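Local atomic coordinates of vivid PAS protein VVD (Neurospora crassa, PDB entry 3D72), a protein that binds a flavin cofactor and senses blue light as a fungal LOV photoreceptor, forming a rapidly exchanging dimer when light activates it. Residues D42-D47 against E139-M144; T48-A53 against R71-L76; L16-N21 against I131-E136. The protein carries 1 engineered substitution. All coordinates share one frame; numbering follows the deposited sequence.

Contact 1 (D42-D47 against E139-M144). With FAD (flavin-adenine dinucleotide), chain C.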
loop_
_atom_site.group_PDB
_atom_site.type_symbol
_atom_site.label_atom_id
_atom_site.label_comp_id
_atom_site.label_asym_id
_atom_site.label_seq_id
_atom_site.Cartn_x
_atom_site.Cartn_y
_atom_site.Cartn_z
ATOM N N ASP A 42 6.136 7.960 -16.564
ATOM C CA ASP A 42 7.409 7.278 -16.781
ATOM C C ASP A 42 8.541 8.290 -16.970
ATOM O O ASP A 42 8.618 8.976 -17.983
ATOM C CB ASP A 42 7.302 6.384 -18.014
ATOM C CG ASP A 42 8.412 5.360 -18.086
ATOM O OD1 ASP A 42 9.510 5.650 -17.586
ATOM O OD2 ASP A 42 8.192 4.271 -18.659
ATOM N N LEU A 43 9.426 8.378 -15.985
ATOM C CA LEU A 43 10.537 9.312 -16.051
ATOM C C LEU A 43 11.540 8.978 -17.138
ATOM O O LEU A 43 12.302 9.848 -17.568
ATOM C CB LEU A 43 11.269 9.356 -14.707
ATOM C CG LEU A 43 10.462 9.873 -13.516
ATOM C CD1 LEU A 43 11.248 9.665 -12.230
ATOM C CD2 LEU A 43 10.137 11.338 -13.724
ATOM N N LYS A 44 11.532 7.725 -17.583
ATOM C CA LYS A 44 12.472 7.261 -18.593
ATOM C C LYS A 44 11.977 7.199 -20.026
ATOM O O LYS A 44 12.635 6.605 -20.887
ATOM C CB LYS A 44 13.039 5.906 -18.167
ATOM C CG LYS A 44 14.301 6.012 -17.316
ATOM C CD LYS A 44 14.200 7.098 -16.257
ATOM C CE LYS A 44 15.524 7.272 -15.523
ATOM N NZ LYS A 44 15.445 8.337 -14.488
ATOM N N GLN A 45 10.816 7.785 -20.292
ATOM C CA GLN A 45 10.319 7.836 -21.659
ATOM C C GLN A 45 10.226 9.302 -22.035
ATOM O O GLN A 45 10.137 10.166 -21.166
ATOM C CB GLN A 45 8.959 7.149 -21.806
ATOM C CG GLN A 45 9.060 5.627 -21.826
ATOM C CD GLN A 45 7.791 4.957 -22.308
ATOM O OE1 GLN A 45 7.464 4.992 -23.499
ATOM N NE2 GLN A 45 7.056 4.350 -21.380
ATOM N N LYS A 46 10.249 9.582 -23.329
ATOM C CA LYS A 46 10.208 10.955 -23.804
ATOM C C LYS A 46 9.077 11.799 -23.245
ATOM O O LYS A 46 7.910 11.467 -23.394
ATOM C CB LYS A 46 10.136 10.979 -25.330
ATOM C CG LYS A 46 9.778 12.332 -25.890
ATOM C CD LYS A 46 10.843 12.843 -26.816
ATOM C CE LYS A 46 10.247 13.841 -27.784
ATOM N NZ LYS A 46 9.206 13.176 -28.622
ATOM N N ASP A 47 9.462 12.902 -22.613
ATOM C CA ASP A 47 8.554 13.878 -22.025
ATOM C C ASP A 47 7.676 13.380 -20.885
ATOM O O ASP A 47 6.526 13.795 -20.761
ATOM C CB ASP A 47 7.691 14.516 -23.117
ATOM C CG ASP A 47 7.229 15.924 -22.752
ATOM O OD1 ASP A 47 7.868 16.558 -21.875
ATOM O OD2 ASP A 47 6.245 16.401 -23.356
ATOM N N GLU A 139 16.047 1.946 -8.507
ATOM C CA GLU A 139 16.309 3.328 -8.885
ATOM C C GLU A 139 15.005 4.029 -9.257
ATOM O O GLU A 139 14.023 3.377 -9.599
ATOM C CB GLU A 139 17.304 3.372 -10.047
ATOM C CG GLU A 139 18.707 2.940 -9.635
ATOM C CD GLU A 139 19.725 3.059 -10.753
ATOM O OE1 GLU A 139 20.936 3.071 -10.451
ATOM O OE2 GLU A 139 19.321 3.132 -11.933
ATOM N N TYR A 140 14.984 5.355 -9.173
ATOM C CA TYR A 140 13.775 6.101 -9.515
ATOM C C TYR A 140 13.455 5.943 -10.995
ATOM O O TYR A 140 14.277 6.272 -11.856
ATOM C CB TYR A 140 13.945 7.578 -9.162
ATOM C CG TYR A 140 13.897 7.842 -7.672
ATOM C CD1 TYR A 140 12.803 7.435 -6.910
ATOM C CD2 TYR A 140 14.934 8.512 -7.028
ATOM C CE1 TYR A 140 12.738 7.690 -5.543
ATOM C CE2 TYR A 140 14.882 8.769 -5.657
ATOM C CZ TYR A 140 13.781 8.355 -4.924
ATOM O OH TYR A 140 13.721 8.594 -3.572
ATOM N N ARG A 141 12.255 5.443 -11.287
ATOM C CA ARG A 141 11.826 5.205 -12.668
ATOM C C ARG A 141 10.518 5.927 -12.996
ATOM O O ARG A 141 10.304 6.386 -14.122
ATOM C CB ARG A 141 11.656 3.693 -12.889
ATOM C CG ARG A 141 10.955 3.273 -14.192
ATOM C CD ARG A 141 11.744 3.702 -15.411
ATOM N NE ARG A 141 11.013 3.452 -16.654
ATOM C CZ ARG A 141 11.019 2.306 -17.333
ATOM N NH1 ARG A 141 10.306 2.199 -18.446
ATOM N NH2 ARG A 141 11.739 1.271 -16.916
ATOM N N TYR A 142 9.648 6.037 -11.999
ATOM C CA TYR A 142 8.360 6.684 -12.206
ATOM C C TYR A 142 8.129 7.810 -11.223
ATOM O O TYR A 142 8.892 8.009 -10.289
ATOM C CB TYR A 142 7.222 5.681 -12.009
ATOM C CG TYR A 142 7.303 4.470 -12.890
ATOM C CD1 TYR A 142 7.711 3.238 -12.387
ATOM C CD2 TYR A 142 6.986 4.561 -14.237
ATOM C CE1 TYR A 142 7.803 2.117 -13.216
ATOM C CE2 TYR A 142 7.078 3.452 -15.074
ATOM C CZ TYR A 142 7.486 2.243 -14.557
ATOM O OH TYR A 142 7.604 1.164 -15.398
ATOM N N SER A 143 7.052 8.541 -11.451
ATOM C CA SER A 143 6.650 9.597 -10.535
ATOM C C SER A 143 5.162 9.375 -10.338
ATOM O O SER A 143 4.430 9.182 -11.317
ATOM C CB SER A 143 6.879 10.987 -11.128
ATOM O OG SER A 143 6.432 11.981 -10.208
ATOM N N MET A 144 4.712 9.365 -9.084
ATOM C CA MET A 144 3.291 9.196 -8.814
ATOM C C MET A 144 2.732 10.553 -8.416
ATOM O O MET A 144 3.274 11.227 -7.528
ATOM C CB MET A 144 3.030 8.188 -7.688
ATOM C CG MET A 144 1.523 7.946 -7.438
ATOM S SD MET A 144 1.080 6.456 -6.480
ATOM C CE MET A 144 1.626 5.141 -7.650
HETATM P PA FAD C . 8.214 23.845 -19.104
HETATM O O1A FAD C . 7.343 23.509 -20.264
HETATM O O2A FAD C . 9.677 23.894 -19.336
HETATM O O5B FAD C . 7.709 25.221 -18.496
HETATM C C5B FAD C . 8.332 25.875 -17.373
HETATM C C4B FAD C . 7.736 27.276 -17.270
HETATM O O4B FAD C . 8.415 27.940 -16.189
HETATM C C3B FAD C . 7.894 28.155 -18.529
HETATM O O3B FAD C . 6.694 28.701 -19.012
HETATM C C2B FAD C . 8.916 29.220 -18.151
HETATM O O2B FAD C . 8.721 30.516 -18.652
HETATM C C1B FAD C . 9.001 29.175 -16.622
HETATM N N9A FAD C . 10.354 29.183 -16.098
HETATM C C8A FAD C . 11.348 28.273 -16.325
HETATM N N7A FAD C . 12.482 28.548 -15.724
HETATM C C5A FAD C . 12.222 29.742 -15.073
HETATM C C6A FAD C . 13.044 30.572 -14.231
HETATM N N6A FAD C . 14.318 30.264 -13.966
HETATM N N1A FAD C . 12.496 31.710 -13.717
HETATM C C2A FAD C . 11.197 31.996 -14.009
HETATM N N3A FAD C . 10.331 31.291 -14.773
HETATM C C4A FAD C . 10.945 30.141 -15.291
HETATM N N1 FAD C . 0.687 19.350 -14.125
HETATM C C2 FAD C . -0.582 19.826 -14.036
HETATM O O2 FAD C . -0.894 20.966 -14.425
HETATM N N3 FAD C . -1.582 19.021 -13.470
HETATM C C4 FAD C . -1.392 17.721 -12.997
HETATM O O4 FAD C . -2.353 17.091 -12.499
HETATM C C4X FAD C . -0.069 17.239 -13.081
HETATM N N5 FAD C . 0.204 15.932 -12.636
HETATM C C5X FAD C . 1.507 15.477 -12.738
HETATM C C6 FAD C . 1.806 14.153 -12.292
HETATM C C7 FAD C . 3.070 13.623 -12.396
HETATM C C7M FAD C . 3.288 12.200 -11.865
HETATM C C8 FAD C . 4.112 14.368 -13.002
HETATM C C8M FAD C . 5.520 13.833 -13.171
HETATM C C9 FAD C . 3.835 15.709 -13.454
HETATM C C9A FAD C . 2.554 16.276 -13.343
HETATM N N10 FAD C . 2.235 17.626 -13.778
HETATM C C10 FAD C . 0.934 18.068 -13.688
HETATM C "C1'" FAD C . 3.261 18.550 -14.337
HETATM C "C2'" FAD C . 3.619 18.525 -15.803
HETATM O "O2'" FAD C . 3.597 17.167 -16.257
HETATM C "C3'" FAD C . 4.997 19.212 -15.952
HETATM O "O3'" FAD C . 5.956 18.475 -15.196
HETATM C "C4'" FAD C . 4.993 20.693 -15.445
HETATM O "O4'" FAD C . 4.140 21.465 -16.268
HETATM C "C5'" FAD C . 6.395 21.322 -15.420
HETATM O "O5'" FAD C . 7.225 20.809 -16.474
HETATM P P FAD C . 7.170 21.361 -17.961
HETATM O O1P FAD C . 7.849 20.358 -18.785
HETATM O O2P FAD C . 5.775 21.686 -18.346
HETATM O O3P FAD C . 8.025 22.718 -17.997
HETATM O O HOH W 1 6.578 2.114 -18.409
HETATM O O HOH W 2 15.820 8.960 -11.997
#
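D42 and R141 form a salt bridge where strand 38-42 of the PAS-domain sheet gives way to a type I turn (D42 to Q45) beside the antiparallel strand 140-146. R141 meets the carboxylate side-on: NE gives OD1 of D42 an almost straight bond of 2.8 Å (175° at the hydrogen), and NH1 reaches OD2 at 3.0 Å. The two planes are 34° apart, yet OD1 lies in the guanidinium plane. R141 starts out pointing away from the turn, its CG over one face of the Y142 ring, off-centre toward the rim; beyond it the bend at the second torsion (chi2 63°) leads NE back to the carboxylate. A classic bulge, in which R141 and Y142 both face V133, sets these two side chains next to each other.

Aspartate suits the turn because its short carboxylate can also serve the chain ahead. D42 OD1 takes the backbone N of K44 at 2.9 Å, an Asx turn. This donor and R141 NE come from opposite faces of the carboxylate, while OD2 accepts Q45 NE2 from above its plane. An alanine here removes the carboxylate, which would probably leave R141 without its charge partner and the turn less firmly held at K44 N.

L43 packs beside the strand backbone: its N bonds to R141 O, CD1 lies 3.5 Å from Y142 O, and CD2 reaches toward the CB of S143, whose OG sits by the flavin methyls. K44 rests its CB against R141 NE, and its NZ gives a hydrogen bond to a water, 2.6 Å away, that in turn donates to Y140 O at 3.1 Å.

Contact 2 (T48-A53 against R71-L76). With FAD (flavin-adenine dinucleotide), chain C.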
loop_
_atom_site.group_PDB
_atom_site.type_symbol
_atom_site.label_atom_id
_atom_site.label_comp_id
_atom_site.label_asym_id
_atom_site.label_seq_id
_atom_site.Cartn_x
_atom_site.Cartn_y
_atom_site.Cartn_z
ATOM N N THR A 48 8.237 12.496 -20.062
ATOM C CA THR A 48 7.569 11.961 -18.872
ATOM C C THR A 48 6.070 11.718 -19.055
ATOM O O THR A 48 5.229 12.353 -18.403
ATOM C CB THR A 48 7.795 12.936 -17.689
ATOM O OG1 THR A 48 9.157 13.403 -17.723
ATOM C CG2 THR A 48 7.530 12.251 -16.371
ATOM N N PRO A 49 5.709 10.773 -19.930
ATOM C CA PRO A 49 4.305 10.459 -20.197
ATOM C C PRO A 49 3.514 9.722 -19.117
ATOM O O PRO A 49 4.068 8.927 -18.363
ATOM C CB PRO A 49 4.392 9.636 -21.473
ATOM C CG PRO A 49 5.639 8.847 -21.257
ATOM C CD PRO A 49 6.601 9.893 -20.714
ATOM N N ILE A 50 2.214 9.996 -19.069
ATOM C CA ILE A 50 1.316 9.318 -18.154
ATOM C C ILE A 50 1.178 7.891 -18.673
ATOM O O ILE A 50 0.851 7.682 -19.842
ATOM C CB ILE A 50 -0.091 9.964 -18.156
ATOM C CG1 ILE A 50 -0.012 11.396 -17.618
ATOM C CG2 ILE A 50 -1.050 9.128 -17.341
ATOM C CD1 ILE A 50 -1.283 12.196 -17.835
ATOM N N VAL A 51 1.441 6.912 -17.819
ATOM C CA VAL A 51 1.327 5.511 -18.229
ATOM C C VAL A 51 0.216 4.811 -17.443
ATOM O O VAL A 51 -0.137 3.665 -17.722
ATOM C CB VAL A 51 2.678 4.742 -18.069
ATOM C CG1 VAL A 51 3.700 5.289 -19.054
ATOM C CG2 VAL A 51 3.205 4.866 -16.650
ATOM N N TYR A 52 -0.330 5.506 -16.445
ATOM C CA TYR A 52 -1.442 4.981 -15.653
ATOM C C TYR A 52 -2.243 6.125 -15.057
ATOM O O TYR A 52 -1.667 7.080 -14.554
ATOM C CB TYR A 52 -0.960 4.088 -14.505
ATOM C CG TYR A 52 -2.110 3.574 -13.661
ATOM C CD1 TYR A 52 -2.572 4.287 -12.552
ATOM C CD2 TYR A 52 -2.782 2.413 -14.021
ATOM C CE1 TYR A 52 -3.683 3.850 -11.829
ATOM C CE2 TYR A 52 -3.888 1.972 -13.307
ATOM C CZ TYR A 52 -4.333 2.692 -12.219
ATOM O OH TYR A 52 -5.440 2.241 -11.543
ATOM N N ALA A 53 -3.570 6.021 -15.120
ATOM C CA ALA A 53 -4.445 7.045 -14.552
ATOM C C ALA A 53 -5.578 6.357 -13.806
ATOM O O ALA A 53 -6.229 5.456 -14.335
ATOM C CB ALA A 53 -5.004 7.947 -15.652
ATOM N N ARG A 71 0.574 11.017 -22.778
ATOM C CA ARG A 71 0.826 12.450 -22.855
ATOM C C ARG A 71 1.424 12.963 -21.552
ATOM O O ARG A 71 1.312 12.316 -20.520
ATOM C CB ARG A 71 -0.487 13.198 -23.105
ATOM C CG ARG A 71 -1.283 12.690 -24.302
ATOM C CD ARG A 71 -2.710 13.230 -24.292
ATOM N NE ARG A 71 -2.770 14.685 -24.406
ATOM C CZ ARG A 71 -3.900 15.386 -24.491
ATOM N NH1 ARG A 71 -3.856 16.707 -24.595
ATOM N NH2 ARG A 71 -5.076 14.770 -24.475
ATOM N N ASN A 72 2.069 14.124 -21.622
ATOM C CA ASN A 72 2.629 14.763 -20.438
ATOM C C ASN A 72 1.413 15.446 -19.815
ATOM O O ASN A 72 0.565 15.983 -20.518
ATOM C CB ASN A 72 3.686 15.795 -20.827
ATOM C CG ASN A 72 4.301 16.472 -19.627
ATOM O OD1 ASN A 72 3.707 17.380 -19.034
ATOM N ND2 ASN A 72 5.492 16.031 -19.252
ATOM N N CYS A 73 1.327 15.425 -18.494
ATOM C CA CYS A 73 0.174 15.988 -17.815
ATOM C C CYS A 73 -0.027 17.490 -17.949
ATOM O O CYS A 73 -1.060 18.004 -17.534
ATOM C CB CYS A 73 0.231 15.604 -16.340
ATOM S SG CYS A 73 -1.404 15.555 -15.518
ATOM N N ARG A 74 0.935 18.199 -18.530
ATOM C CA ARG A 74 0.782 19.646 -18.654
ATOM C C ARG A 74 -0.424 20.064 -19.490
ATOM O O ARG A 74 -0.815 21.231 -19.448
ATOM C CB ARG A 74 2.051 20.294 -19.233
ATOM C CG ARG A 74 2.290 20.005 -20.707
ATOM C CD ARG A 74 3.447 20.848 -21.254
ATOM N NE ARG A 74 4.755 20.369 -20.811
ATOM C CZ ARG A 74 5.391 19.321 -21.325
ATOM N NH1 ARG A 74 6.579 18.965 -20.844
ATOM N NH2 ARG A 74 4.857 18.638 -22.327
ATOM N N PHE A 75 -1.023 19.137 -20.235
ATOM C CA PHE A 75 -2.181 19.502 -21.057
ATOM C C PHE A 75 -3.334 20.051 -20.220
ATOM O O PHE A 75 -4.190 20.754 -20.735
ATOM C CB PHE A 75 -2.666 18.309 -21.900
ATOM C CG PHE A 75 -3.326 17.217 -21.104
ATOM C CD1 PHE A 75 -4.676 17.296 -20.763
ATOM C CD2 PHE A 75 -2.601 16.093 -20.709
ATOM C CE1 PHE A 75 -5.290 16.283 -20.036
ATOM C CE2 PHE A 75 -3.213 15.075 -19.979
ATOM C CZ PHE A 75 -4.555 15.165 -19.645
ATOM N N LEU A 76 -3.352 19.730 -18.930
ATOM C CA LEU A 76 -4.412 20.213 -18.052
ATOM C C LEU A 76 -4.281 21.712 -17.798
ATOM O O LEU A 76 -5.203 22.338 -17.277
ATOM C CB LEU A 76 -4.379 19.471 -16.702
ATOM C CG LEU A 76 -4.781 17.991 -16.702
ATOM C CD1 LEU A 76 -4.595 17.406 -15.305
ATOM C CD2 LEU A 76 -6.230 17.851 -17.135
HETATM P PA FAD C . 8.214 23.845 -19.104
HETATM O O1A FAD C . 7.343 23.509 -20.264
HETATM O O2A FAD C . 9.677 23.894 -19.336
HETATM O O5B FAD C . 7.709 25.221 -18.496
HETATM C C5B FAD C . 8.332 25.875 -17.373
HETATM C C4B FAD C . 7.736 27.276 -17.270
HETATM O O4B FAD C . 8.415 27.940 -16.189
HETATM C C3B FAD C . 7.894 28.155 -18.529
HETATM O O3B FAD C . 6.694 28.701 -19.012
HETATM C C2B FAD C . 8.916 29.220 -18.151
HETATM O O2B FAD C . 8.721 30.516 -18.652
HETATM C C1B FAD C . 9.001 29.175 -16.622
HETATM N N9A FAD C . 10.354 29.183 -16.098
HETATM C C8A FAD C . 11.348 28.273 -16.325
HETATM N N7A FAD C . 12.482 28.548 -15.724
HETATM C C5A FAD C . 12.222 29.742 -15.073
HETATM C C6A FAD C . 13.044 30.572 -14.231
HETATM N N6A FAD C . 14.318 30.264 -13.966
HETATM N N1A FAD C . 12.496 31.710 -13.717
HETATM C C2A FAD C . 11.197 31.996 -14.009
HETATM N N3A FAD C . 10.331 31.291 -14.773
HETATM C C4A FAD C . 10.945 30.141 -15.291
HETATM N N1 FAD C . 0.687 19.350 -14.125
HETATM C C2 FAD C . -0.582 19.826 -14.036
HETATM O O2 FAD C . -0.894 20.966 -14.425
HETATM N N3 FAD C . -1.582 19.021 -13.470
HETATM C C4 FAD C . -1.392 17.721 -12.997
HETATM O O4 FAD C . -2.353 17.091 -12.499
HETATM C C4X FAD C . -0.069 17.239 -13.081
HETATM N N5 FAD C . 0.204 15.932 -12.636
HETATM C C5X FAD C . 1.507 15.477 -12.738
HETATM C C6 FAD C . 1.806 14.153 -12.292
HETATM C C7 FAD C . 3.070 13.623 -12.396
HETATM C C7M FAD C . 3.288 12.200 -11.865
HETATM C C8 FAD C . 4.112 14.368 -13.002
HETATM C C8M FAD C . 5.520 13.833 -13.171
HETATM C C9 FAD C . 3.835 15.709 -13.454
HETATM C C9A FAD C . 2.554 16.276 -13.343
HETATM N N10 FAD C . 2.235 17.626 -13.778
HETATM C C10 FAD C . 0.934 18.068 -13.688
HETATM C "C1'" FAD C . 3.261 18.550 -14.337
HETATM C "C2'" FAD C . 3.619 18.525 -15.803
HETATM O "O2'" FAD C . 3.597 17.167 -16.257
HETATM C "C3'" FAD C . 4.997 19.212 -15.952
HETATM O "O3'" FAD C . 5.956 18.475 -15.196
HETATM C "C4'" FAD C . 4.993 20.693 -15.445
HETATM O "O4'" FAD C . 4.140 21.465 -16.268
HETATM C "C5'" FAD C . 6.395 21.322 -15.420
HETATM O "O5'" FAD C . 7.225 20.809 -16.474
HETATM P P FAD C . 7.170 21.361 -17.961
HETATM O O1P FAD C . 7.849 20.358 -18.785
HETATM O O2P FAD C . 5.775 21.686 -18.346
HETATM O O3P FAD C . 8.025 22.718 -17.997
HETATM O O HOH W 3 3.651 14.308 -17.019
#
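R71 meets I50 through the backbone: I50 N donates to R71 O at 2.9 Å, well aligned at the hydrogen (165°), and the CA of P49 makes a CH···O contact to the same oxygen. The R71 side chain turns the other way, laying its guanidinium over one face of the F75 ring while NH2 bonds to E67 O.

At N72 the chain enters the flavin pocket through the NCRFL sequence typical of LOV domains. Its CG stands anti to the backbone N (chi1 -179°), a pose from which OD1 accepts both the ribityl O2' of FAD, at 2.8 Å, and the backbone N of R74 in an Asx turn. An asparagine fits because its ND2 can at the same time donate to D47 O. A water joins T48 O, C73 N and FAD O2'.

C73 comes next, its SG only 3.2 Å from FAD C4X, the carbon to which LOV cysteines bond after blue light; its CB packs at 4.0 Å against CD1 of I50. R74 grips the phosphate edge-on, NE to O2P at 3.0 Å and NH1 to O1P at 2.8 Å, and NH2 pairs with D47 OD2, so each nitrogen of the cation is engaged. F75 presents its ring edge, at CE2, to CD1 of I50, 4.1 Å away. L76, whose N bonds to C73 O within the 3-10 segment, places CD1 3.6 Å from FAD O4.

Around these residues, strand 38-42 lies behind T48, I50 and C73, helix 65-68 touches A53 and F75, helix 55-61 receives A53 and L76, and the backbone of L76 bonds to F117 on strand 110-117.

Contact 3 (L16-N21 against I131-E136); sequences LIQIMN and IPVRDE
Helix-on-sheet packing joins I19 and Q18 of helix 12-21 to I131, V133 and R134 near the end of strand 123-134, on the face of the sheet turned away from the flavin. The segment axes approach to 8.9 Å and run at 118° to each other, so the helix touches the strand over a short length. I19 is the apolar centre: its CG1 meets CG2 of I131 at 4.0 Å, and its CD1 lies across V133, 4.1 Å from CG2. Branched residues suit both sides, since they offer methyl groups close to their backbones, and M144 of the neighbouring strand extends the same patch.

This is the N-terminal helix of VVD covering the antiparallel PAS sheet. Q18, one residue earlier, brings a polar group to the contact. Its chain runs out extended (chi1 176°), past the CG1 methyl of V133, and sets the amide beside the backbone of R134. R134 itself sends NH1 to G138 O and makes a cation-pi contact with Y140. On the helix's far flank, N21 ND2 donates to I17 O at 2.8 Å and also bonds to V32 O of the second subunit.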
loop_
_atom_site.group_PDB
_atom_site.type_symbol
_atom_site.label_atom_id
_atom_site.label_comp_id
_atom_site.label_asym_id
_atom_site.label_seq_id
_atom_site.Cartn_x
_atom_site.Cartn_y
_atom_site.Cartn_z
ATOM N N LEU A 16 2.243 2.577 -3.941
ATOM C CA LEU A 16 1.554 3.333 -2.891
ATOM C C LEU A 16 2.134 2.905 -1.541
ATOM O O LEU A 16 2.364 3.738 -0.665
ATOM C CB LEU A 16 0.048 3.071 -2.929
ATOM C CG LEU A 16 -0.704 3.741 -4.084
ATOM C CD1 LEU A 16 -2.082 3.112 -4.239
ATOM C CD2 LEU A 16 -0.832 5.241 -3.815
ATOM N N ILE A 17 2.382 1.607 -1.377
ATOM C CA ILE A 17 2.968 1.104 -0.137
ATOM C C ILE A 17 4.366 1.697 0.014
ATOM O O ILE A 17 4.760 2.131 1.093
ATOM C CB ILE A 17 3.029 -0.445 -0.149
ATOM C CG1 ILE A 17 1.607 -1.005 -0.037
ATOM C CG2 ILE A 17 3.895 -0.962 0.995
ATOM C CD1 ILE A 17 1.503 -2.488 -0.355
ATOM N N GLN A 18 5.113 1.736 -1.082
ATOM C CA GLN A 18 6.459 2.291 -1.049
ATOM C C GLN A 18 6.425 3.746 -0.586
ATOM O O GLN A 18 7.243 4.170 0.240
ATOM C CB GLN A 18 7.079 2.213 -2.440
ATOM C CG GLN A 18 8.441 2.859 -2.544
ATOM C CD GLN A 18 8.955 2.882 -3.966
ATOM O OE1 GLN A 18 8.749 1.929 -4.730
ATOM N NE2 GLN A 18 9.642 3.963 -4.327
ATOM N N ILE A 19 5.475 4.509 -1.122
ATOM C CA ILE A 19 5.351 5.916 -0.763
ATOM C C ILE A 19 4.997 6.088 0.711
ATOM O O ILE A 19 5.637 6.872 1.413
ATOM C CB ILE A 19 4.303 6.629 -1.648
ATOM C CG1 ILE A 19 4.851 6.754 -3.073
ATOM C CG2 ILE A 19 3.965 8.011 -1.068
ATOM C CD1 ILE A 19 3.848 7.222 -4.098
ATOM N N MET A 20 4.003 5.347 1.190
ATOM C CA MET A 20 3.617 5.471 2.597
ATOM C C MET A 20 4.694 4.996 3.571
ATOM O O MET A 20 4.700 5.396 4.732
ATOM C CB MET A 20 2.315 4.716 2.862
ATOM C CG MET A 20 1.094 5.393 2.243
ATOM S SD MET A 20 -0.441 4.558 2.669
ATOM C CE MET A 20 -0.494 3.306 1.332
ATOM N N ASN A 21 5.602 4.148 3.102
ATOM C CA ASN A 21 6.677 3.619 3.946
ATOM C C ASN A 21 8.016 4.343 3.755
ATOM O O ASN A 21 9.000 3.988 4.406
ATOM C CB ASN A 21 6.893 2.129 3.648
ATOM C CG ASN A 21 5.877 1.231 4.333
ATOM O OD1 ASN A 21 6.102 0.756 5.446
ATOM N ND2 ASN A 21 4.758 0.990 3.671
ATOM N N ILE A 131 5.532 12.399 -6.105
ATOM C CA ILE A 131 6.538 11.663 -5.351
ATOM C C ILE A 131 7.255 10.682 -6.268
ATOM O O ILE A 131 6.599 9.870 -6.919
ATOM C CB ILE A 131 5.872 10.834 -4.223
ATOM C CG1 ILE A 131 4.946 11.726 -3.381
ATOM C CG2 ILE A 131 6.935 10.193 -3.350
ATOM C CD1 ILE A 131 5.666 12.803 -2.603
ATOM N N PRO A 132 8.600 10.753 -6.350
ATOM C CA PRO A 132 9.303 9.808 -7.222
ATOM C C PRO A 132 9.175 8.395 -6.677
ATOM O O PRO A 132 9.142 8.190 -5.465
ATOM C CB PRO A 132 10.742 10.304 -7.186
ATOM C CG PRO A 132 10.858 10.855 -5.808
ATOM C CD PRO A 132 9.563 11.623 -5.653
ATOM N N VAL A 133 9.140 7.433 -7.595
ATOM C CA VAL A 133 8.968 6.026 -7.272
ATOM C C VAL A 133 10.067 5.123 -7.847
ATOM O O VAL A 133 10.458 5.261 -9.009
ATOM C CB VAL A 133 7.584 5.560 -7.806
ATOM C CG1 VAL A 133 7.377 4.086 -7.560
ATOM C CG2 VAL A 133 6.485 6.374 -7.133
ATOM N N ARG A 134 10.566 4.206 -7.022
ATOM C CA ARG A 134 11.600 3.266 -7.455
ATOM C C ARG A 134 10.946 2.005 -8.003
ATOM O O ARG A 134 9.970 1.518 -7.435
ATOM C CB ARG A 134 12.484 2.868 -6.268
ATOM C CG ARG A 134 13.139 4.023 -5.545
ATOM C CD ARG A 134 13.827 3.531 -4.270
ATOM N NE ARG A 134 14.373 4.632 -3.482
ATOM C CZ ARG A 134 15.417 5.352 -3.861
ATOM N NH1 ARG A 134 16.016 5.079 -5.009
ATOM N NH2 ARG A 134 15.858 6.346 -3.104
ATOM N N ASP A 135 11.463 1.468 -9.106
ATOM C CA ASP A 135 10.900 0.225 -9.627
ATOM C C ASP A 135 11.722 -0.946 -9.082
ATOM O O ASP A 135 12.417 -0.796 -8.080
ATOM C CB ASP A 135 10.876 0.221 -11.159
ATOM C CG ASP A 135 12.254 0.297 -11.769
ATOM O OD1 ASP A 135 13.249 0.350 -11.020
ATOM O OD2 ASP A 135 12.331 0.303 -13.013
ATOM N N GLU A 136 11.660 -2.105 -9.733
ATOM C CA GLU A 136 12.391 -3.276 -9.245
ATOM C C GLU A 136 13.909 -3.127 -9.256
ATOM O O GLU A 136 14.613 -3.869 -8.569
ATOM C CB GLU A 136 11.989 -4.525 -10.038
ATOM C CG GLU A 136 10.532 -4.922 -9.847
ATOM C CD GLU A 136 10.203 -5.338 -8.418
ATOM O OE1 GLU A 136 9.004 -5.533 -8.117
ATOM O OE2 GLU A 136 11.136 -5.478 -7.599
#

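All three contacts reach the same five-stranded antiparallel PAS sheet. Contacts 1 and 2 have centres about 11 Å apart and share the flavin: D47 of segment 42-47 makes a salt bridge to R74 and a probable hydrogen bond to N72 of contact 2, tying that loop to the phosphate and ribityl end of the pocket. Centre to centre, contact 3 lies about 12 Å from contact 1, joined to it by backbone pairing of the adjacent strands 123-134 and 140-146, but about 19 Å from contact 2. Along the chain 16-21 comes first, then 42-47, 48-53, 71-76, 131-136 and 139-144. The sheet thus stands between the flavin and a helix that also touches the second subunit.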